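PDB 2RBD: BH2358 protein from Bacillus halodurans C-125, which is of unknown function but, as a putative spore coat protein of the ferritin clan, probably serves a structural role in the spore. Local coordinates for residues E12-E18 against Q124-V130. Residues are numbered along the deposited sequence; the frame is centred on the assembly and turned at random. Where two conformers were deposited one is given.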
ATOM      1  N   GLU A  12      13.566 -11.837 -22.402  1.00 42.86           N
ATOM      2  CA  GLU A  12      13.228 -12.643 -21.215  1.00 40.14           C
ATOM      3  C   GLU A  12      11.714 -12.614 -21.079  1.00 29.50           C
ATOM      4  O   GLU A  12      11.101 -11.624 -21.418  1.00 24.38           O
ATOM      5  CB  GLU A  12      13.833 -12.037 -19.949  1.00 37.71           C
ATOM      6  CG  GLU A  12      15.275 -11.546 -20.094  1.00 47.28           C
ATOM      7  CD  GLU A  12      15.795 -10.592 -18.959  1.00 49.74           C
ATOM      8  OE1 GLU A  12      15.037 -10.080 -18.081  1.00 47.97           O
ATOM      9  OE2 GLU A  12      17.031 -10.351 -18.975  1.00 67.62           O
ATOM     10  N   PRO A  13      11.108 -13.697 -20.588  1.00 25.51           N
ATOM     11  CA  PRO A  13       9.672 -13.668 -20.317  1.00 22.82           C
ATOM     12  C   PRO A  13       9.318 -12.762 -19.137  1.00 18.80           C
ATOM     13  O   PRO A  13      10.058 -12.678 -18.160  1.00 21.41           O
ATOM     14  CB  PRO A  13       9.344 -15.111 -19.945  1.00 24.64           C
ATOM     15  CG  PRO A  13      10.593 -15.697 -19.507  1.00 29.44           C
ATOM     16  CD  PRO A  13      11.697 -15.008 -20.267  1.00 28.12           C
ATOM     17  N   LEU A  14       8.170 -12.104 -19.245  1.00 18.45           N
ATOM     18  CA  LEU A  14       7.528 -11.463 -18.091  1.00 17.98           C
ATOM     19  C   LEU A  14       7.120 -12.510 -17.067  1.00 17.13           C
ATOM     20  O   LEU A  14       6.748 -13.632 -17.407  1.00 16.96           O
ATOM     21  CB  LEU A  14       6.283 -10.674 -18.520  1.00 16.87           C
ATOM     22  CG  LEU A  14       6.494  -9.504 -19.509  1.00 17.65           C
ATOM     23  CD1 LEU A  14       5.202  -9.113 -20.192  1.00 18.26           C
ATOM     24  CD2 LEU A  14       7.189  -8.314 -18.791  1.00 17.52           C
ATOM     25  N   HIS A  15       7.181 -12.146 -15.798  1.00 15.53           N
ATOM     26  CA  HIS A  15       6.586 -12.998 -14.775  1.00 14.17           C
ATOM     27  C   HIS A  15       5.114 -12.682 -14.548  1.00 12.20           C
ATOM     28  O   HIS A  15       4.593 -11.714 -15.068  1.00 13.05           O
ATOM     29  CB  HIS A  15       7.419 -13.042 -13.488  1.00 14.98           C
ATOM     30  CG  HIS A  15       7.451 -11.799 -12.656  1.00 14.12           C
ATOM     31  ND1 HIS A  15       6.375 -11.359 -11.904  1.00 14.90           N
ATOM     32  CD2 HIS A  15       8.493 -10.988 -12.342  1.00 15.34           C
ATOM     33  CE1 HIS A  15       6.749 -10.308 -11.195  1.00 15.24           C
ATOM     34  NE2 HIS A  15       8.029 -10.066 -11.433  1.00 15.86           N
ATOM     35  N   TYR A  16       4.423 -13.583 -13.880  1.00 12.79           N
ATOM     36  CA  TYR A  16       2.976 -13.461 -13.673  1.00 13.55           C
ATOM     37  C   TYR A  16       2.555 -12.160 -13.025  1.00 13.26           C
ATOM     38  O   TYR A  16       1.528 -11.587 -13.386  1.00 12.21           O
ATOM     39  CB  TYR A  16       2.486 -14.604 -12.807  1.00 12.68           C
ATOM     40  CG  TYR A  16       2.031 -15.874 -13.506  1.00 12.16           C
ATOM     41  CD1 TYR A  16       2.617 -16.322 -14.664  1.00 15.53           C
ATOM     42  CD2 TYR A  16       1.037 -16.606 -12.961  1.00 14.27           C
ATOM     43  CE1 TYR A  16       2.181 -17.498 -15.277  1.00 18.91           C
ATOM     44  CE2 TYR A  16       0.593 -17.757 -13.552  1.00 20.35           C
ATOM     45  CZ  TYR A  16       1.180 -18.204 -14.707  1.00 19.57           C
ATOM     46  OH  TYR A  16       0.702 -19.390 -15.282  1.00 21.79           O
ATOM     47  N   GLY A  17       3.368 -11.680 -12.097  1.00 12.58           N
ATOM     48  CA  GLY A  17       3.122 -10.388 -11.464  1.00 12.26           C
ATOM     49  C   GLY A  17       3.246  -9.212 -12.392  1.00 14.51           C
ATOM     50  O   GLY A  17       2.441  -8.292 -12.360  1.00 13.56           O
ATOM     51  N   GLU A  18       4.285  -9.207 -13.198  1.00 12.76           N
ATOM     52  CA  GLU A  18       4.438  -8.191 -14.196  1.00 12.26           C
ATOM     53  C   GLU A  18       3.256  -8.155 -15.161  1.00 12.56           C
ATOM     54  O   GLU A  18       2.757  -7.079 -15.506  1.00 13.79           O
ATOM     55  CB  GLU A  18       5.748  -8.404 -14.963  1.00 13.32           C
ATOM     56  CG  GLU A  18       7.000  -8.028 -14.135  1.00 14.95           C
ATOM     57  CD  GLU A  18       8.332  -8.552 -14.703  1.00 17.41           C
ATOM     58  OE1 GLU A  18       8.365  -9.479 -15.558  1.00 16.09           O
ATOM     59  OE2 GLU A  18       9.373  -7.988 -14.349  1.00 13.98           O
ATOM     60  N   GLN A 124       8.324  -4.946  -7.727  1.00 15.03           N
ATOM     61  CA  GLN A 124       8.112  -6.347  -8.006  0.90 18.46           C
ATOM     62  C   GLN A 124       8.691  -6.761  -9.354  1.00 16.82           C
ATOM     63  O   GLN A 124       8.679  -7.939  -9.709  1.00 17.70           O
ATOM     64  CB  GLN A 124       6.631  -6.674  -7.921  0.90 20.08           C
ATOM     65  CG  GLN A 124       5.818  -6.240  -9.093  0.90 29.22           C
ATOM     66  CD  GLN A 124       4.410  -6.867  -9.063  0.90 34.30           C
ATOM     67  OE1 GLN A 124       4.012  -7.565 -10.008  0.90 44.04           O
ATOM     68  NE2 GLN A 124       3.677  -6.655  -7.946  0.90 41.57           N
ATOM     69  N   SER A 125       9.209  -5.798 -10.084  1.00 16.11           N
ATOM     70  CA  SER A 125       9.738  -6.061 -11.419  1.00 15.97           C
ATOM     71  C   SER A 125      11.084  -6.767 -11.400  1.00 18.11           C
ATOM     72  O   SER A 125      11.916  -6.520 -10.555  1.00 17.83           O
ATOM     73  CB  SER A 125       9.912  -4.763 -12.211  1.00 17.07           C
ATOM     74  OG  SER A 125       8.648  -4.244 -12.591  1.00 27.59           O
ATOM     75  N   ILE A 126      11.252  -7.680 -12.338  1.00 15.86           N
ATOM     76  CA  ILE A 126      12.526  -8.357 -12.595  1.00 15.54           C
ATOM     77  C   ILE A 126      13.028  -7.987 -13.966  1.00 17.63           C
ATOM     78  O   ILE A 126      14.221  -7.775 -14.147  1.00 19.25           O
ATOM     79  CB  ILE A 126      12.370  -9.873 -12.459  1.00 14.37           C
ATOM     80  CG1 ILE A 126      12.011 -10.235 -11.023  1.00 17.25           C
ATOM     81  CG2 ILE A 126      13.670 -10.582 -12.890  1.00 20.28           C
ATOM     82  CD1 ILE A 126      11.853 -11.740 -10.752  1.00 21.01           C
ATOM     83  N   ARG A 127      12.132  -7.795 -14.923  1.00 16.42           N
ATOM     84  CA  ARG A 127      12.553  -7.274 -16.219  1.00 18.30           C
ATOM     85  C   ARG A 127      12.825  -5.792 -16.127  1.00 17.72           C
ATOM     86  O   ARG A 127      11.953  -5.002 -15.730  1.00 17.54           O
ATOM     87  CB  ARG A 127      11.543  -7.620 -17.319  1.00 18.98           C
ATOM     88  CG  ARG A 127      12.161  -8.512 -18.396  1.00 25.18           C
ATOM     89  CD  ARG A 127      11.196  -8.939 -19.431  1.00 23.51           C
ATOM     90  NE  ARG A 127      10.707  -7.850 -20.264  1.00 20.13           N
ATOM     91  CZ  ARG A 127       9.883  -8.037 -21.278  1.00 21.05           C
ATOM     92  NH1 ARG A 127       9.499  -9.256 -21.620  1.00 20.98           N
ATOM     93  NH2 ARG A 127       9.449  -7.015 -21.969  1.00 21.23           N
ATOM     94  N   GLU A 128      14.045  -5.396 -16.493  1.00 18.06           N
ATOM     95  CA  GLU A 128      14.484  -4.014 -16.287  1.00 20.78           C
ATOM     96  C   GLU A 128      13.661  -2.976 -17.055  1.00 18.34           C
ATOM     97  O   GLU A 128      13.478  -1.846 -16.602  1.00 19.30           O
ATOM     98  CB  GLU A 128      15.971  -3.865 -16.658  1.00 21.94           C
ATOM     99  CG  GLU A 128      16.892  -4.630 -15.753  1.00 30.82           C
ATOM    100  CD  GLU A 128      18.383  -4.586 -16.213  1.00 37.48           C
ATOM    101  OE1 GLU A 128      18.658  -4.288 -17.403  1.00 57.58           O
ATOM    102  OE2 GLU A 128      19.273  -4.852 -15.363  1.00 62.26           O
ATOM    103  N   ASP A 129      13.179  -3.352 -18.235  1.00 18.11           N
ATOM    104  CA  ASP A 129      12.359  -2.443 -19.039  1.00 18.27           C
ATOM    105  C   ASP A 129      11.044  -2.078 -18.353  1.00 16.37           C
ATOM    106  O   ASP A 129      10.537  -0.971 -18.540  1.00 16.38           O
ATOM    107  CB  ASP A 129      12.100  -3.015 -20.444  1.00 20.00           C
ATOM    108  CG  ASP A 129      11.342  -4.347 -20.440  1.00 21.99           C
ATOM    109  OD1 ASP A 129      11.709  -5.277 -19.693  1.00 22.56           O
ATOM    110  OD2 ASP A 129      10.370  -4.460 -21.216  1.00 27.62           O
ATOM    111  N   VAL A 130      10.464  -3.043 -17.646  1.00 16.17           N
ATOM    112  CA  VAL A 130       9.191  -2.821 -16.915  1.00 16.64           C
ATOM    113  C   VAL A 130       9.438  -1.839 -15.760  1.00 14.76           C
ATOM    114  O   VAL A 130       8.710  -0.858 -15.613  1.00 14.60           O
ATOM    115  CB  VAL A 130       8.539  -4.145 -16.429  1.00 16.29           C
ATOM    116  CG1 VAL A 130       7.241  -3.876 -15.621  1.00 17.84           C
ATOM    117  CG2 VAL A 130       8.263  -5.117 -17.616  1.00 19.18           C
TER
HETATM  118  O   HOH W   1      15.916  -7.318 -17.412  1.00 23.55           O
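The carboxylate of E18 grips the turn between helices 100-124 and 128-155: its OE2 accepts from both I126 N and R127 N, each 2.8 Å away. R127 N meets the syn lone pair of OE2, I126 N its anti side, tilted out of the carboxylate plane. The other oxygen, OE1, takes H15 N at 2.9 Å, the E18 half of a capping box with H15 at the N-cap, so the side chain holds the start of its own helix and the neighbouring turn together. A second tie comes from H15, whose NE2 donates to Q124 O at 2.8 Å, with the acceptor nearly in the ring plane; with CG set between the backbone N and the carbonyl carbon (chi1 70°), the ring has NE2 at Q124 O while ND1 accepts a weak capping bond from G17 N. CG1 and CD1 of I126 pack on CD2 of this ring. R127 reaches past E12 in the reverse sense, and a bend at chi3 (67°) brings NH1 within 2.9 Å of E12 O. L14 CD2 lies over the centre of one guanidinium face and also touches V130 CG2 at 3.6 Å. D129 holds that guanidinium side-on, OD1 taking NE and OD2 taking NH2, both nearly straight, which fixes its rotation; N73 OD1 is a further acceptor for NH1. A leucine in place of R127 would probably leave the D129 carboxylate without its charged mate and E12 O without this donor. A water links E12 OE1 to E128 N. The contact joins the start of helix 16-42 to the short connection between helices 100-124 and 128-155, at one end of the four-helix bundle; L69 of helix 46-72 packs on R127 and D129, while H15 stacks with F20 of another subunit.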